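Local coordinates for glucose import ATP-binding protein GlcV (PDB 1OXX) that hydrolyses ATP to energise glucose uptake, serving as the ATP-binding subunit of an archaeal ABC transporter, at residues 7-13 / 55-61; 20-26 / 216-220; 94-100 / 133-138; 100-104 / 117-121. The protein carries 1 engineered substitution. Residue numbers count along the deposited sequence, not the author numbering.

Contact 1 of 4, residues 7-13 / 55-61; sequences KNVSKVF and DVPSTGE
Strand 4-13 runs antiparallel to the chain at 55-61, which enters as a loop and becomes a strand near its end. Lys-7 and Glu-61 form a hydrogen-bonded pair: Lys-7 N to Glu-61 O and Glu-61 N to Lys-7 O are both 2.9 Å. At Asn-8 (phi/psi 46/46) the chain turns a corner, and Gly-60 CA (phi/psi 99/179) sits 3.2 Å from Asn-8 O in a CA-H...O contact; a CB there would collide with that oxygen. Val-9 lays CG1 4.0 Å from Pro-57 CB. Ser-10 pairs with Thr-59: Ser-10 N donates to Thr-59 O (2.9 Å), while Ser-10 O takes Ser-58 N at 2.7 Å and, weakly, Thr-59 N at 3.4 Å. A water joins Asn-8 O, Ser-10 OG and Thr-59 OG1; Ser-10 OG also bonds Asn-23. Lys-11 (t, p, t, t) reaches back along the loop, its NZ making a salt bridge to Asp-55 OD1 (3.0 Å) and a hydrogen bond to Val-56 O (3.1 Å). Val-12 N donates to OG of Ser-58 (chi1 m), 3.0 Å away. Phe-13 CZ is 4.1 Å from Asp-55 OD2. Ser-58 and Thr-59, both facing Ser-10, form a classic beta bulge in the ABC-ATPase domain's antiparallel sheet.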
loop_
_atom_site.group_PDB
_atom_site.type_symbol
_atom_site.label_atom_id
_atom_site.label_comp_id
_atom_site.label_asym_id
_atom_site.label_seq_id
_atom_site.Cartn_x
_atom_site.Cartn_y
_atom_site.Cartn_z
ATOM N N LYS A 7 -3.385 20.700 2.695
ATOM C CA LYS A 7 -4.222 21.448 3.643
ATOM C C LYS A 7 -5.705 21.439 3.278
ATOM O O LYS A 7 -6.116 22.024 2.269
ATOM C CB LYS A 7 -3.727 22.892 3.729
ATOM C CG LYS A 7 -4.373 23.685 4.848
ATOM C CD LYS A 7 -3.853 23.236 6.188
ATOM C CE LYS A 7 -4.641 23.873 7.337
ATOM N NZ LYS A 7 -4.023 23.580 8.666
ATOM N N ASN A 8 -6.501 20.737 4.087
ATOM C CA ASN A 8 -7.937 20.605 3.867
ATOM C C ASN A 8 -8.309 20.286 2.432
ATOM O O ASN A 8 -9.223 20.887 1.866
ATOM C CB ASN A 8 -8.657 21.886 4.302
ATOM C CG ASN A 8 -8.430 22.214 5.746
ATOM O OD1 ASN A 8 -8.095 23.346 6.088
ATOM N ND2 ASN A 8 -8.624 21.231 6.608
ATOM N N VAL A 9 -7.613 19.336 1.834
ATOM C CA VAL A 9 -7.866 19.039 0.436
ATOM C C VAL A 9 -9.075 18.143 0.217
ATOM O O VAL A 9 -9.158 17.036 0.749
ATOM C CB VAL A 9 -6.665 18.417 -0.198
ATOM C CG1 VAL A 9 -7.026 17.742 -1.508
ATOM C CG2 VAL A 9 -5.573 19.508 -0.381
ATOM N N SER A 10 -10.022 18.652 -0.571
ATOM C CA SER A 10 -11.185 17.883 -0.968
ATOM C C SER A 10 -11.260 17.860 -2.487
ATOM O O SER A 10 -10.739 18.743 -3.163
ATOM C CB SER A 10 -12.446 18.513 -0.402
ATOM O OG SER A 10 -12.457 18.452 1.009
ATOM N N LYS A 11 -11.898 16.829 -3.023
ATOM C CA LYS A 11 -12.062 16.690 -4.460
ATOM C C LYS A 11 -13.418 16.034 -4.698
ATOM O O LYS A 11 -13.706 14.968 -4.150
ATOM C CB LYS A 11 -10.956 15.832 -5.082
ATOM C CG LYS A 11 -11.081 15.696 -6.584
ATOM C CD LYS A 11 -10.978 17.032 -7.278
ATOM C CE LYS A 11 -11.091 16.888 -8.776
ATOM N NZ LYS A 11 -10.973 18.212 -9.427
ATOM N N VAL A 12 -14.254 16.707 -5.483
ATOM C CA VAL A 12 -15.554 16.182 -5.841
ATOM C C VAL A 12 -15.648 15.991 -7.343
ATOM O O VAL A 12 -14.926 16.631 -8.121
ATOM C CB VAL A 12 -16.701 17.105 -5.374
ATOM C CG1 VAL A 12 -16.570 17.414 -3.903
ATOM C CG2 VAL A 12 -16.744 18.372 -6.200
ATOM N N PHE A 13 -16.512 15.066 -7.734
ATOM C CA PHE A 13 -16.849 14.829 -9.126
ATOM C C PHE A 13 -18.374 14.850 -9.236
ATOM O O PHE A 13 -19.076 14.929 -8.222
ATOM C CB PHE A 13 -16.302 13.481 -9.592
ATOM C CG PHE A 13 -14.801 13.416 -9.634
ATOM C CD1 PHE A 13 -14.100 12.682 -8.693
ATOM C CD2 PHE A 13 -14.092 14.094 -10.607
ATOM C CE1 PHE A 13 -12.712 12.619 -8.728
ATOM C CE2 PHE A 13 -12.707 14.035 -10.643
ATOM C CZ PHE A 13 -12.022 13.295 -9.708
ATOM N N ASP A 55 -4.379 17.088 -11.656
ATOM C CA ASP A 55 -5.692 17.499 -11.204
ATOM C C ASP A 55 -5.475 18.493 -10.068
ATOM O O ASP A 55 -4.335 18.735 -9.661
ATOM C CB ASP A 55 -6.512 16.298 -10.748
ATOM C CG ASP A 55 -8.013 16.572 -10.746
ATOM O OD1 ASP A 55 -8.437 17.744 -10.921
ATOM O OD2 ASP A 55 -8.842 15.661 -10.577
ATOM N N VAL A 56 -6.559 19.089 -9.584
ATOM C CA VAL A 56 -6.488 20.076 -8.518
ATOM C C VAL A 56 -7.527 19.825 -7.442
ATOM O O VAL A 56 -8.556 19.206 -7.711
ATOM C CB VAL A 56 -6.709 21.501 -9.062
ATOM C CG1 VAL A 56 -5.581 21.885 -10.017
ATOM C CG2 VAL A 56 -8.048 21.615 -9.747
ATOM N N PRO A 57 -7.261 20.287 -6.227
ATOM C CA PRO A 57 -8.270 20.201 -5.171
ATOM C C PRO A 57 -9.491 21.011 -5.577
ATOM O O PRO A 57 -9.360 22.071 -6.207
ATOM C CB PRO A 57 -7.601 20.864 -3.966
ATOM C CG PRO A 57 -6.135 20.864 -4.276
ATOM C CD PRO A 57 -6.021 20.920 -5.757
ATOM N N SER A 58 -10.675 20.505 -5.259
ATOM C CA SER A 58 -11.913 21.283 -5.440
ATOM C C SER A 58 -11.905 22.412 -4.412
ATOM O O SER A 58 -12.199 23.572 -4.735
ATOM C CB SER A 58 -13.147 20.387 -5.284
ATOM O OG SER A 58 -13.173 19.365 -6.268
ATOM N N THR A 59 -11.573 22.058 -3.177
ATOM C CA THR A 59 -11.363 23.014 -2.111
ATOM C C THR A 59 -10.106 22.606 -1.371
ATOM O O THR A 59 -9.688 21.434 -1.417
ATOM C CB THR A 59 -12.562 23.097 -1.171
ATOM O OG1 THR A 59 -12.872 21.799 -0.674
ATOM C CG2 THR A 59 -13.793 23.525 -1.931
ATOM N N GLY A 60 -9.475 23.577 -0.725
ATOM C CA GLY A 60 -8.230 23.335 -0.018
ATOM C C GLY A 60 -6.999 23.744 -0.813
ATOM O O GLY A 60 -7.082 24.159 -1.970
ATOM N N GLU A 61 -5.840 23.558 -0.196
ATOM C CA GLU A 61 -4.586 24.043 -0.749
ATOM C C GLU A 61 -3.466 23.009 -0.685
ATOM O O GLU A 61 -3.434 22.177 0.217
ATOM C CB GLU A 61 -4.164 25.289 0.030
ATOM C CG GLU A 61 -5.214 26.403 0.012
ATOM C CD GLU A 61 -6.280 26.262 1.092
ATOM O OE1 GLU A 61 -5.937 25.907 2.242
ATOM O OE2 GLU A 61 -7.464 26.523 0.795
HETATM O O HOH W 1 -11.723 21.109 1.577
#

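Contact 2 of 4, residues 20-26 / 216-220; sequences ALDNVNI and KGKLV
The turn into strand 218-223, an edge strand of the mixed sheet, meets the bulged middle of strand 18-28 of the antiparallel sheet, without a beta bridge between them. Gly-217, in that turn, has phi/psi 84/1 and lies closest to Leu-21 (CA-CA 4.1 Å). Its CA is 3.1 Å from Ala-20 O, where a CB would clash; its O accepts from Asp-22 N at 2.8 Å and is 3.5 Å from Leu-21 CA, a CA-H...O contact. Lys-218 (m, t, t, t) runs beside Asp-22 (chi1 t), with CE 3.5 Å from Asp-22 OD1, but its NZ is 4.4 Å from that OD1, beyond a salt bridge. At Leu-219 the backbones are wider apart, CA to Val-24 CA 6.2 Å, and a water spans the gap, accepting from Leu-219 N and donating to Asp-22 O, both at 2.9 Å. The Leu-219 side chain (t, p) points across, placing CD2 3.8 Å from Ile-26 CG1 and 3.6 Å from Asn-25 O. One direct hydrogen bond, one water bridge and one apolar touch imply local docking rather than a continuous sheet.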
loop_
_atom_site.group_PDB
_atom_site.type_symbol
_atom_site.label_atom_id
_atom_site.label_comp_id
_atom_site.label_asym_id
_atom_site.label_seq_id
_atom_site.Cartn_x
_atom_site.Cartn_y
_atom_site.Cartn_z
ATOM N N ALA A 20 -14.587 12.372 -3.623
ATOM C CA ALA A 20 -13.474 11.439 -3.730
ATOM C C ALA A 20 -12.464 11.609 -2.601
ATOM O O ALA A 20 -11.847 10.636 -2.146
ATOM C CB ALA A 20 -12.791 11.611 -5.075
ATOM N N LEU A 21 -12.262 12.858 -2.192
ATOM C CA LEU A 21 -11.402 13.185 -1.065
ATOM C C LEU A 21 -12.116 14.212 -0.210
ATOM O O LEU A 21 -12.648 15.207 -0.728
ATOM C CB LEU A 21 -10.058 13.752 -1.527
ATOM C CG LEU A 21 -9.181 12.862 -2.390
ATOM C CD1 LEU A 21 -8.042 13.695 -2.940
ATOM C CD2 LEU A 21 -8.667 11.682 -1.599
ATOM N N ASP A 22 -12.086 13.979 1.097
ATOM C CA ASP A 22 -12.803 14.806 2.058
ATOM C C ASP A 22 -11.874 15.359 3.145
ATOM O O ASP A 22 -11.496 14.642 4.073
ATOM C CB ASP A 22 -13.932 13.990 2.691
ATOM C CG ASP A 22 -14.840 14.824 3.537
ATOM O OD1 ASP A 22 -15.921 14.319 3.913
ATOM O OD2 ASP A 22 -14.564 15.981 3.887
ATOM N N ASN A 23 -11.484 16.625 3.001
ATOM C CA ASN A 23 -10.664 17.337 3.986
ATOM C C ASN A 23 -9.416 16.588 4.453
ATOM O O ASN A 23 -9.219 16.337 5.647
ATOM C CB ASN A 23 -11.506 17.741 5.185
ATOM C CG ASN A 23 -11.172 19.128 5.663
ATOM O OD1 ASN A 23 -11.561 20.112 5.036
ATOM N ND2 ASN A 23 -10.432 19.219 6.763
ATOM N N VAL A 24 -8.580 16.251 3.489
ATOM C CA VAL A 24 -7.356 15.519 3.766
ATOM C C VAL A 24 -6.254 16.468 4.212
ATOM O O VAL A 24 -5.975 17.474 3.558
ATOM C CB VAL A 24 -6.900 14.725 2.546
ATOM C CG1 VAL A 24 -5.559 14.065 2.807
ATOM C CG2 VAL A 24 -7.937 13.691 2.158
ATOM N N ASN A 25 -5.639 16.149 5.342
ATOM C CA ASN A 25 -4.562 16.946 5.896
ATOM C C ASN A 25 -3.335 16.074 6.203
ATOM O O ASN A 25 -3.420 15.147 7.009
ATOM C CB ASN A 25 -5.019 17.648 7.168
ATOM C CG ASN A 25 -5.974 18.795 6.884
ATOM O OD1 ASN A 25 -5.544 19.865 6.468
ATOM N ND2 ASN A 25 -7.279 18.560 7.077
ATOM N N ILE A 26 -2.214 16.360 5.539
ATOM C CA ILE A 26 -0.959 15.646 5.740
ATOM C C ILE A 26 0.188 16.604 5.523
ATOM O O ILE A 26 0.140 17.416 4.606
ATOM C CB ILE A 26 -0.754 14.517 4.705
ATOM C CG1 ILE A 26 -2.022 13.735 4.438
ATOM C CG2 ILE A 26 0.359 13.592 5.163
ATOM C CD1 ILE A 26 -1.880 12.776 3.259
ATOM N N LYS A 216 -13.310 5.816 2.160
ATOM C CA LYS A 216 -14.403 6.687 1.741
ATOM C C LYS A 216 -13.955 8.141 1.579
ATOM O O LYS A 216 -14.685 9.066 1.915
ATOM C CB LYS A 216 -15.569 6.589 2.722
ATOM N N GLY A 217 -12.729 8.340 1.096
ATOM C CA GLY A 217 -12.200 9.671 0.830
ATOM C C GLY A 217 -11.594 10.360 2.042
ATOM O O GLY A 217 -11.093 11.488 1.962
ATOM N N LYS A 218 -11.614 9.666 3.175
ATOM C CA LYS A 218 -11.142 10.235 4.420
ATOM C C LYS A 218 -9.894 9.523 4.920
ATOM O O LYS A 218 -9.768 8.309 4.819
ATOM C CB LYS A 218 -12.226 10.154 5.493
ATOM C CG LYS A 218 -13.478 10.977 5.213
ATOM C CD LYS A 218 -14.415 10.926 6.419
ATOM C CE LYS A 218 -15.684 11.722 6.178
ATOM N NZ LYS A 218 -16.620 11.599 7.329
ATOM N N LEU A 219 -8.946 10.312 5.401
ATOM C CA LEU A 219 -7.741 9.786 6.001
ATOM C C LEU A 219 -8.106 9.387 7.423
ATOM O O LEU A 219 -8.389 10.255 8.263
ATOM C CB LEU A 219 -6.688 10.879 6.005
ATOM C CG LEU A 219 -5.280 10.486 6.379
ATOM C CD1 LEU A 219 -4.704 9.599 5.299
ATOM C CD2 LEU A 219 -4.455 11.754 6.547
ATOM N N VAL A 220 -8.134 8.083 7.689
ATOM C CA VAL A 220 -8.654 7.579 8.955
ATOM C C VAL A 220 -7.584 7.209 9.975
ATOM O O VAL A 220 -7.878 7.117 11.171
ATOM C CB VAL A 220 -9.609 6.381 8.732
ATOM C CG1 VAL A 220 -10.852 6.795 7.928
ATOM C CG2 VAL A 220 -8.925 5.241 8.056
HETATM O O HOH W 2 -9.585 13.169 5.665
#

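Contact 3 of 4, residues 94-100 / 133-138; sequences YPNLTAF and VLNHFP
Two loops, each with a type I beta turn (Tyr-94 to Leu-97 and Val-133 to His-136), meet where helix 99-104 begins. Thr-98 (chi1 p) is the N-cap, its OG1 capping a backbone N beyond the segment, and its CB rests 3.5 Å from Leu-134 O. The next two amides find acceptors across the contact: Ala-99 N donates to His-136 O (2.8 Å) and Phe-100 N to Leu-134 O (2.9 Å). Phe-137 (chi1 m, chi2 113°) lays its ring along 95-98: Leu-97 O approaches the ring edge, 3.6 Å from CD2, while Asn-96 (chi1 t) brings OD1 3.7 Å from CE2. Pro-138, C-gamma exo, puts CD 3.1 Å from Leu-97 O and CG 3.5 Å from Tyr-94 O. Leu-134 (m, t) packs beside the first helical turn, CB 4.1 Å from Phe-100 CB and CD2 4.5 Å from Ala-99 CB. Phe-100 takes chi1 t, chi2 91°, so that its ring heads away from the 133-138 loop, presenting only an edge to Leu-134 CD1. That ring continues to Val-121 of helix 114-127, whose Ala-125 touches Leu-134. Ala-99 packs on Val-149 and Val-133 on Gln-145, both of helix 143-155, so helix 99-104 and the 133-138 loop each touch both longer helices.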
loop_
_atom_site.group_PDB
_atom_site.type_symbol
_atom_site.label_atom_id
_atom_site.label_comp_id
_atom_site.label_asym_id
_atom_site.label_seq_id
_atom_site.Cartn_x
_atom_site.Cartn_y
_atom_site.Cartn_z
ATOM N N TYR A 94 6.263 4.817 -24.631
ATOM C CA TYR A 94 5.785 5.018 -25.990
ATOM C C TYR A 94 6.293 3.845 -26.810
ATOM O O TYR A 94 7.502 3.634 -26.907
ATOM C CB TYR A 94 6.328 6.316 -26.579
ATOM C CG TYR A 94 5.630 7.562 -26.098
ATOM C CD1 TYR A 94 6.158 8.312 -25.062
ATOM C CD2 TYR A 94 4.446 7.988 -26.686
ATOM C CE1 TYR A 94 5.525 9.467 -24.621
ATOM C CE2 TYR A 94 3.803 9.136 -26.253
ATOM C CZ TYR A 94 4.349 9.874 -25.226
ATOM O OH TYR A 94 3.710 11.017 -24.795
ATOM N N PRO A 95 5.386 3.072 -27.386
ATOM C CA PRO A 95 5.766 1.837 -28.067
ATOM C C PRO A 95 6.655 2.027 -29.287
ATOM O O PRO A 95 7.404 1.098 -29.611
ATOM C CB PRO A 95 4.410 1.229 -28.455
ATOM C CG PRO A 95 3.492 2.410 -28.501
ATOM C CD PRO A 95 3.921 3.282 -27.389
ATOM N N ASN A 96 6.560 3.167 -29.970
ATOM C CA ASN A 96 7.365 3.402 -31.160
ATOM C C ASN A 96 8.525 4.367 -30.953
ATOM O O ASN A 96 9.017 4.995 -31.901
ATOM C CB ASN A 96 6.512 3.876 -32.322
ATOM C CG ASN A 96 7.189 3.632 -33.642
ATOM O OD1 ASN A 96 8.007 2.708 -33.765
ATOM N ND2 ASN A 96 6.877 4.456 -34.641
ATOM N N LEU A 97 8.956 4.478 -29.708
ATOM C CA LEU A 97 10.181 5.202 -29.382
ATOM C C LEU A 97 11.111 4.162 -28.756
ATOM O O LEU A 97 10.660 3.283 -28.015
ATOM C CB LEU A 97 9.924 6.354 -28.398
ATOM C CG LEU A 97 9.228 7.631 -28.901
ATOM C CD1 LEU A 97 9.257 8.689 -27.804
ATOM C CD2 LEU A 97 9.830 8.151 -30.202
ATOM N N THR A 98 12.404 4.240 -29.046
ATOM C CA THR A 98 13.321 3.319 -28.416
ATOM C C THR A 98 13.419 3.659 -26.934
ATOM O O THR A 98 12.910 4.690 -26.477
ATOM C CB THR A 98 14.722 3.434 -29.003
ATOM O OG1 THR A 98 15.196 4.784 -28.822
ATOM C CG2 THR A 98 14.732 3.185 -30.498
ATOM N N ALA A 99 14.103 2.825 -26.170
ATOM C CA ALA A 99 14.313 3.122 -24.763
ATOM C C ALA A 99 15.004 4.488 -24.624
ATOM O O ALA A 99 14.617 5.300 -23.790
ATOM C CB ALA A 99 15.113 2.006 -24.103
ATOM N N PHE A 100 16.032 4.753 -25.428
ATOM C CA PHE A 100 16.716 6.038 -25.381
ATOM C C PHE A 100 15.724 7.167 -25.610
ATOM O O PHE A 100 15.714 8.136 -24.896
ATOM C CB PHE A 100 17.806 6.131 -26.468
ATOM C CG PHE A 100 18.544 7.448 -26.484
ATOM C CD1 PHE A 100 19.681 7.620 -25.747
ATOM C CD2 PHE A 100 18.048 8.529 -27.176
ATOM C CE1 PHE A 100 20.349 8.828 -25.745
ATOM C CE2 PHE A 100 18.713 9.733 -27.173
ATOM C CZ PHE A 100 19.860 9.880 -26.451
ATOM N N VAL A 133 20.555 -1.696 -23.529
ATOM C CA VAL A 133 19.350 -1.931 -24.325
ATOM C C VAL A 133 18.687 -0.616 -24.784
ATOM O O VAL A 133 17.505 -0.583 -25.122
ATOM C CB VAL A 133 18.339 -2.813 -23.566
ATOM C CG1 VAL A 133 18.904 -4.229 -23.365
ATOM C CG2 VAL A 133 17.980 -2.234 -22.228
ATOM N N LEU A 134 19.438 0.477 -24.784
ATOM C CA LEU A 134 18.881 1.770 -25.185
ATOM C C LEU A 134 18.310 1.797 -26.589
ATOM O O LEU A 134 17.409 2.594 -26.851
ATOM C CB LEU A 134 19.914 2.892 -25.009
ATOM C CG LEU A 134 20.171 3.336 -23.571
ATOM C CD1 LEU A 134 21.414 4.212 -23.435
ATOM C CD2 LEU A 134 18.959 4.058 -23.012
ATOM N N ASN A 135 18.819 0.971 -27.505
ATOM C CA ASN A 135 18.295 0.967 -28.861
ATOM C C ASN A 135 17.058 0.109 -29.064
ATOM O O ASN A 135 16.453 0.139 -30.127
ATOM C CB ASN A 135 19.387 0.536 -29.836
ATOM C CG ASN A 135 20.391 1.626 -30.083
ATOM O OD1 ASN A 135 21.408 1.411 -30.742
ATOM N ND2 ASN A 135 20.108 2.816 -29.569
ATOM N N HIS A 136 16.647 -0.629 -28.043
ATOM C CA HIS A 136 15.478 -1.492 -28.158
ATOM C C HIS A 136 14.162 -0.727 -28.030
ATOM O O HIS A 136 14.062 0.239 -27.272
ATOM C CB HIS A 136 15.467 -2.543 -27.049
ATOM C CG HIS A 136 16.532 -3.587 -27.166
ATOM N ND1 HIS A 136 16.363 -4.877 -26.712
ATOM C CD2 HIS A 136 17.795 -3.521 -27.650
ATOM C CE1 HIS A 136 17.467 -5.570 -26.942
ATOM N NE2 HIS A 136 18.351 -4.769 -27.506
ATOM N N PHE A 137 13.149 -1.182 -28.756
ATOM C CA PHE A 137 11.796 -0.691 -28.525
ATOM C C PHE A 137 11.292 -1.406 -27.275
ATOM O O PHE A 137 11.764 -2.498 -26.925
ATOM C CB PHE A 137 10.858 -1.014 -29.690
ATOM C CG PHE A 137 11.116 -0.199 -30.920
ATOM C CD1 PHE A 137 11.585 -0.784 -32.068
ATOM C CD2 PHE A 137 10.918 1.168 -30.918
ATOM C CE1 PHE A 137 11.825 -0.032 -33.203
ATOM C CE2 PHE A 137 11.165 1.927 -32.040
ATOM C CZ PHE A 137 11.611 1.325 -33.189
ATOM N N PRO A 138 10.342 -0.816 -26.574
ATOM C CA PRO A 138 9.815 -1.441 -25.356
ATOM C C PRO A 138 9.377 -2.908 -25.488
ATOM O O PRO A 138 9.570 -3.692 -24.561
ATOM C CB PRO A 138 8.616 -0.548 -25.014
ATOM C CG PRO A 138 9.082 0.811 -25.455
ATOM C CD PRO A 138 9.782 0.536 -26.781
#

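Contact 4 of 4, residues 100-104 / 117-121; sequences FENIA and IRKRV
This is a steep helix-helix crossing in the ABC-ATPase domain: helix 99-104, through 100-104, meets helix 114-127, through 117-121, with segment axes 10.0 Å apart at closest approach and a signed crossing angle of 102°. Both backbones are regular helix, holding Ala-104 N to Phe-100 O and Val-121 N to Ile-117 O at 2.9 Å each. Such a near-perpendicular crossing keeps the shared patch short, and the contact amounts to one principal bump entering one hollow. The bump is Val-121 (chi1 t), pointed at the other helix; the hollow is bounded by Phe-100, Ile-103 and Ala-104, residues i, i+3 and i+4 of a single helical face. Val-121 CG1 lies 3.8 Å from Ile-103 CG2, and its CG2 lies 3.8 Å from both CA and CB of Ala-104. The small alanine lets the backbones come close, with the CA atoms of Ala-104 and Val-121 just 6.1 Å apart. One turn earlier, Ile-117 (m, t) fits its CG2 3.9 Å from Ala-104 CB. Phe-100 (chi1 t, chi2 91°) reaches over toward helix 114-127, its ring edge meeting Arg-118 at CA, 4.0 Å from CZ. The Arg-118 guanidinium turns away to salt bridges with Glu-115 and Glu-122. Ile-103 also packs on Val-149 and Ala-152 of helix 143-155. The tightest touch is Phe-100 CD1 to Val-121 CG1, at 3.4 Å.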
loop_
_atom_site.group_PDB
_atom_site.type_symbol
_atom_site.label_atom_id
_atom_site.label_comp_id
_atom_site.label_asym_id
_atom_site.label_seq_id
_atom_site.Cartn_x
_atom_site.Cartn_y
_atom_site.Cartn_z
ATOM N N PHE A 100 16.032 4.753 -25.428
ATOM C CA PHE A 100 16.716 6.038 -25.381
ATOM C C PHE A 100 15.724 7.167 -25.610
ATOM O O PHE A 100 15.714 8.136 -24.896
ATOM C CB PHE A 100 17.806 6.131 -26.468
ATOM C CG PHE A 100 18.544 7.448 -26.484
ATOM C CD1 PHE A 100 19.681 7.620 -25.747
ATOM C CD2 PHE A 100 18.048 8.529 -27.176
ATOM C CE1 PHE A 100 20.349 8.828 -25.745
ATOM C CE2 PHE A 100 18.713 9.733 -27.173
ATOM C CZ PHE A 100 19.860 9.880 -26.451
ATOM N N GLU A 101 14.924 7.051 -26.660
ATOM C CA GLU A 101 13.982 8.081 -27.017
ATOM C C GLU A 101 12.940 8.286 -25.928
ATOM O O GLU A 101 12.501 9.417 -25.653
ATOM C CB GLU A 101 13.312 7.704 -28.344
ATOM C CG GLU A 101 14.230 7.806 -29.552
ATOM C CD GLU A 101 13.561 7.410 -30.859
ATOM O OE1 GLU A 101 12.957 6.322 -30.947
ATOM O OE2 GLU A 101 13.659 8.208 -31.829
ATOM N N ASN A 102 12.535 7.196 -25.277
ATOM C CA ASN A 102 11.578 7.293 -24.186
ATOM C C ASN A 102 12.170 8.064 -23.009
ATOM O O ASN A 102 11.494 8.883 -22.391
ATOM C CB ASN A 102 11.149 5.903 -23.719
ATOM C CG ASN A 102 9.883 5.439 -24.381
ATOM O OD1 ASN A 102 8.780 5.866 -24.004
ATOM N ND2 ASN A 102 10.014 4.568 -25.381
ATOM N N ILE A 103 13.428 7.790 -22.681
ATOM C CA ILE A 103 14.082 8.445 -21.560
ATOM C C ILE A 103 14.410 9.907 -21.878
ATOM O O ILE A 103 14.344 10.773 -20.997
ATOM C CB ILE A 103 15.325 7.661 -21.142
ATOM C CG1 ILE A 103 14.943 6.238 -20.711
ATOM C CG2 ILE A 103 16.071 8.383 -20.017
ATOM C CD1 ILE A 103 16.162 5.291 -20.544
ATOM N N ALA A 104 14.720 10.193 -23.133
ATOM C CA ALA A 104 15.062 11.547 -23.548
ATOM C C ALA A 104 13.853 12.458 -23.665
ATOM O O ALA A 104 13.979 13.687 -23.612
ATOM C CB ALA A 104 15.759 11.507 -24.867
ATOM N N ILE A 117 21.695 16.101 -23.769
ATOM C CA ILE A 117 20.630 15.118 -23.637
ATOM C C ILE A 117 21.228 13.708 -23.642
ATOM O O ILE A 117 20.891 12.881 -22.784
ATOM C CB ILE A 117 19.615 15.294 -24.797
ATOM C CG1 ILE A 117 18.834 16.592 -24.625
ATOM C CG2 ILE A 117 18.688 14.090 -24.916
ATOM C CD1 ILE A 117 18.037 16.946 -25.863
ATOM N N ARG A 118 22.154 13.451 -24.560
ATOM C CA ARG A 118 22.714 12.103 -24.700
ATOM C C ARG A 118 23.460 11.710 -23.446
ATOM O O ARG A 118 23.282 10.614 -22.917
ATOM C CB ARG A 118 23.647 12.034 -25.905
ATOM C CG ARG A 118 24.206 10.631 -26.099
ATOM C CD ARG A 118 25.326 10.537 -27.099
ATOM N NE ARG A 118 26.447 11.383 -26.710
ATOM C CZ ARG A 118 27.271 11.125 -25.704
ATOM N NH1 ARG A 118 27.112 10.030 -24.973
ATOM N NH2 ARG A 118 28.259 11.963 -25.425
ATOM N N LYS A 119 24.253 12.641 -22.936
ATOM C CA LYS A 119 25.042 12.363 -21.751
ATOM C C LYS A 119 24.147 12.073 -20.550
ATOM O O LYS A 119 24.394 11.144 -19.774
ATOM C CB LYS A 119 26.024 13.513 -21.494
ATOM C CG LYS A 119 27.142 13.552 -22.527
ATOM C CD LYS A 119 28.118 14.696 -22.296
ATOM C CE LYS A 119 29.133 14.799 -23.434
ATOM N NZ LYS A 119 30.077 15.926 -23.202
ATOM N N ARG A 120 23.066 12.826 -20.420
ATOM C CA ARG A 120 22.175 12.635 -19.285
ATOM C C ARG A 120 21.428 11.308 -19.369
ATOM O O ARG A 120 21.332 10.557 -18.392
ATOM C CB ARG A 120 21.177 13.787 -19.172
ATOM C CG ARG A 120 20.195 13.640 -18.027
ATOM C CD ARG A 120 20.860 13.520 -16.669
ATOM N NE ARG A 120 19.870 13.359 -15.618
ATOM C CZ ARG A 120 20.115 12.879 -14.401
ATOM N NH1 ARG A 120 21.341 12.514 -14.051
ATOM N NH2 ARG A 120 19.116 12.766 -13.530
ATOM N N VAL A 121 20.885 11.018 -20.542
ATOM C CA VAL A 121 20.184 9.767 -20.729
ATOM C C VAL A 121 21.123 8.583 -20.486
ATOM O O VAL A 121 20.765 7.630 -19.803
ATOM C CB VAL A 121 19.596 9.679 -22.145
ATOM C CG1 VAL A 121 19.052 8.262 -22.430
ATOM C CG2 VAL A 121 18.513 10.747 -22.308
#

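In the fold
The four contacts form two clusters within the ABC-ATPase domain. Contacts 1 and 2, with centres 10 Å apart, share an antiparallel sheet: neighbouring strands 4-13 and 18-28 join them, with Lys-11 O 2.8 Å from Ala-20 N and Asn-8 N 2.7 Å from Asn-25 OD1. Both adjoin helix 41-52; the side chains of Lys-11 and Leu-21 each lie about 4 Å from that of Thr-46, an inferred ATP-binding residue. Contacts 3 and 4, centres 11 Å apart, share Phe-100 and helix 99-104 in a helical region away from the inferred ATP-binding residues. The clusters are well separated: contact 1 lies about 17 Å from contact 3 between nearest atoms, and contact 2 about 26 Å from contact 4.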